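Local coordinates for protein 2-C-methyl-D-erythritol 2,4-cyclodiphosphate synthase (PDB 1IV1) that converts 4-diphosphocytidyl-2-C-methyl-D-erythritol 2-phosphate into 2-C-methyl-D-erythritol 2,4-cyclodiphosphate with release of CMP, a step of non-mevalonate isoprenoid synthesis, at residues R72-L77 with S117-L122. Sequence-based numbering, arbitrary orientation.
Sequences RSEVFL and SRLLRL
With CG opposite the backbone N in both Glu-74 (chi1 161°) and Leu-77 (172°), the two side chains reach across to Leu-119 and Leu-120 in a helix-helix contact of the IspF alpha/beta fold. The first turn of helix 73-86 here meets the last turn of helix 109-120. The extended Glu-74 chain crosses Leu-119 at about a right angle, its carboxylate lying against the branch point of Leu-119, where Glu-74 OE2 comes within 3.0 Å of Leu-119 CG, a close approach for an oxygen and a carbon. Arg-118, bent at chi3, brings NH2 back to the same carboxylate. The salt bridge to Glu-74 OE1 is long, 3.8 Å from Arg-118 NH2, with the carboxylate and guanidinium planes 80° apart. The stronger salt bridge of Glu-74 runs from OE2 to Arg-78 NH2, one turn on in the same helix, so two arginines share one acid. On the buried side, Leu-77 CD2 sits 3.9 Å from Leu-119 CB. Leu-41, Thr-45 and Leu-48 of helix 39-50 also touch Leu-77, while Leu-120 reaches Leu-91 and Ala-94 of strand 91-99. Leu-77 crosses Leu-120 at about a right angle, and packing is tight where Leu-77 CD2 comes within 3.3 Å of Leu-120 CD1.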
loop_
_atom_site.group_PDB
_atom_site.type_symbol
_atom_site.label_atom_id
_atom_site.label_comp_id
_atom_site.label_asym_id
_atom_site.label_seq_id
_atom_site.Cartn_x
_atom_site.Cartn_y
_atom_site.Cartn_z
ATOM N N ARG A 72 8.609 -24.246 3.124
ATOM C CA ARG A 72 8.634 -23.248 2.063
ATOM C C ARG A 72 7.450 -22.279 2.151
ATOM O O ARG A 72 6.356 -22.718 2.518
ATOM C CB ARG A 72 8.517 -23.882 0.677
ATOM C CG ARG A 72 9.778 -24.387 0.031
ATOM C CD ARG A 72 9.459 -24.850 -1.384
ATOM N NE ARG A 72 10.523 -25.670 -1.946
ATOM C CZ ARG A 72 10.660 -25.909 -3.245
ATOM N NH1 ARG A 72 9.800 -25.397 -4.117
ATOM N NH2 ARG A 72 11.675 -26.671 -3.632
ATOM N N SER A 73 7.622 -21.007 1.794
ATOM C CA SER A 73 6.497 -20.071 1.923
ATOM C C SER A 73 5.296 -20.417 1.054
ATOM O O SER A 73 4.166 -20.041 1.355
ATOM C CB SER A 73 6.978 -18.651 1.597
ATOM O OG SER A 73 7.895 -18.223 2.583
ATOM N N GLU A 74 5.525 -21.098 -0.059
ATOM C CA GLU A 74 4.469 -21.547 -0.962
ATOM C C GLU A 74 3.488 -22.442 -0.216
ATOM O O GLU A 74 2.325 -22.487 -0.605
ATOM C CB GLU A 74 5.060 -22.294 -2.165
ATOM C CG GLU A 74 4.101 -23.175 -2.927
ATOM C CD GLU A 74 4.565 -23.637 -4.293
ATOM O OE1 GLU A 74 5.766 -23.733 -4.622
ATOM O OE2 GLU A 74 3.672 -23.922 -5.113
ATOM N N VAL A 75 3.975 -23.123 0.825
ATOM C CA VAL A 75 3.139 -24.046 1.597
ATOM C C VAL A 75 2.066 -23.251 2.313
ATOM O O VAL A 75 0.900 -23.619 2.344
ATOM C CB VAL A 75 3.983 -24.866 2.586
ATOM C CG1 VAL A 75 3.109 -25.584 3.605
ATOM C CG2 VAL A 75 4.854 -25.847 1.804
ATOM N N PHE A 76 2.488 -22.106 2.861
ATOM C CA PHE A 76 1.547 -21.210 3.530
ATOM C C PHE A 76 0.506 -20.646 2.570
ATOM O O PHE A 76 -0.686 -20.564 2.831
ATOM C CB PHE A 76 2.312 -20.044 4.169
ATOM C CG PHE A 76 3.474 -20.509 5.031
ATOM C CD1 PHE A 76 3.430 -21.736 5.679
ATOM C CD2 PHE A 76 4.591 -19.697 5.180
ATOM C CE1 PHE A 76 4.496 -22.142 6.461
ATOM C CE2 PHE A 76 5.659 -20.098 5.967
ATOM C CZ PHE A 76 5.598 -21.325 6.612
ATOM N N LEU A 77 1.000 -20.222 1.415
ATOM C CA LEU A 77 0.124 -19.668 0.388
ATOM C C LEU A 77 -0.975 -20.636 -0.044
ATOM O O LEU A 77 -2.154 -20.327 -0.194
ATOM C CB LEU A 77 0.990 -19.305 -0.824
ATOM C CG LEU A 77 0.122 -18.885 -2.027
ATOM C CD1 LEU A 77 -0.638 -17.614 -1.664
ATOM C CD2 LEU A 77 0.967 -18.755 -3.275
ATOM N N SER A 117 1.723 -17.251 -11.423
ATOM C CA SER A 117 0.600 -17.772 -12.214
ATOM C C SER A 117 0.291 -19.223 -11.850
ATOM O O SER A 117 -0.860 -19.609 -11.672
ATOM C CB SER A 117 0.864 -17.664 -13.713
ATOM O OG SER A 117 -0.211 -18.251 -14.440
ATOM N N ARG A 118 1.328 -20.032 -11.736
ATOM C CA ARG A 118 1.148 -21.436 -11.390
ATOM C C ARG A 118 0.727 -21.589 -9.942
ATOM O O ARG A 118 -0.216 -22.330 -9.675
ATOM C CB ARG A 118 2.447 -22.198 -11.653
ATOM C CG ARG A 118 2.347 -23.703 -11.423
ATOM C CD ARG A 118 3.730 -24.352 -11.525
ATOM N NE ARG A 118 4.565 -23.959 -10.392
ATOM C CZ ARG A 118 4.855 -24.740 -9.360
ATOM N NH1 ARG A 118 4.387 -25.978 -9.299
ATOM N NH2 ARG A 118 5.622 -24.269 -8.387
ATOM N N LEU A 119 1.386 -20.915 -9.003
ATOM C CA LEU A 119 0.961 -21.034 -7.609
ATOM C C LEU A 119 -0.392 -20.403 -7.321
ATOM O O LEU A 119 -1.112 -20.896 -6.442
ATOM C CB LEU A 119 1.982 -20.399 -6.659
ATOM C CG LEU A 119 3.243 -21.203 -6.375
ATOM C CD1 LEU A 119 3.949 -21.659 -7.639
ATOM C CD2 LEU A 119 4.181 -20.340 -5.536
ATOM N N LEU A 120 -0.803 -19.329 -7.994
ATOM C CA LEU A 120 -2.109 -18.761 -7.680
ATOM C C LEU A 120 -3.242 -19.284 -8.571
ATOM O O LEU A 120 -4.401 -18.946 -8.320
ATOM C CB LEU A 120 -2.056 -17.236 -7.819
ATOM C CG LEU A 120 -1.716 -16.418 -6.576
ATOM C CD1 LEU A 120 -0.853 -17.171 -5.593
ATOM C CD2 LEU A 120 -1.047 -15.099 -6.996
ATOM N N ARG A 121 -2.907 -20.064 -9.581
ATOM C CA ARG A 121 -3.792 -20.564 -10.622
ATOM C C ARG A 121 -4.576 -19.424 -11.270
ATOM O O ARG A 121 -5.806 -19.441 -11.323
ATOM C CB ARG A 121 -4.749 -21.630 -10.074
ATOM C CG ARG A 121 -3.978 -22.888 -9.667
ATOM C CD ARG A 121 -4.866 -23.774 -8.791
ATOM N NE ARG A 121 -5.247 -23.045 -7.593
ATOM C CZ ARG A 121 -6.437 -22.587 -7.259
ATOM N NH1 ARG A 121 -7.495 -22.763 -8.035
ATOM N NH2 ARG A 121 -6.559 -21.939 -6.104
ATOM N N LEU A 122 -3.826 -18.433 -11.734
ATOM C CA LEU A 122 -4.350 -17.299 -12.464
ATOM C C LEU A 122 -3.630 -17.172 -13.809
ATOM O O LEU A 122 -2.440 -17.471 -13.918
ATOM C CB LEU A 122 -4.201 -15.981 -11.684
ATOM C CG LEU A 122 -5.013 -15.804 -10.395
ATOM C CD1 LEU A 122 -4.554 -14.561 -9.630
ATOM C CD2 LEU A 122 -6.508 -15.699 -10.645
#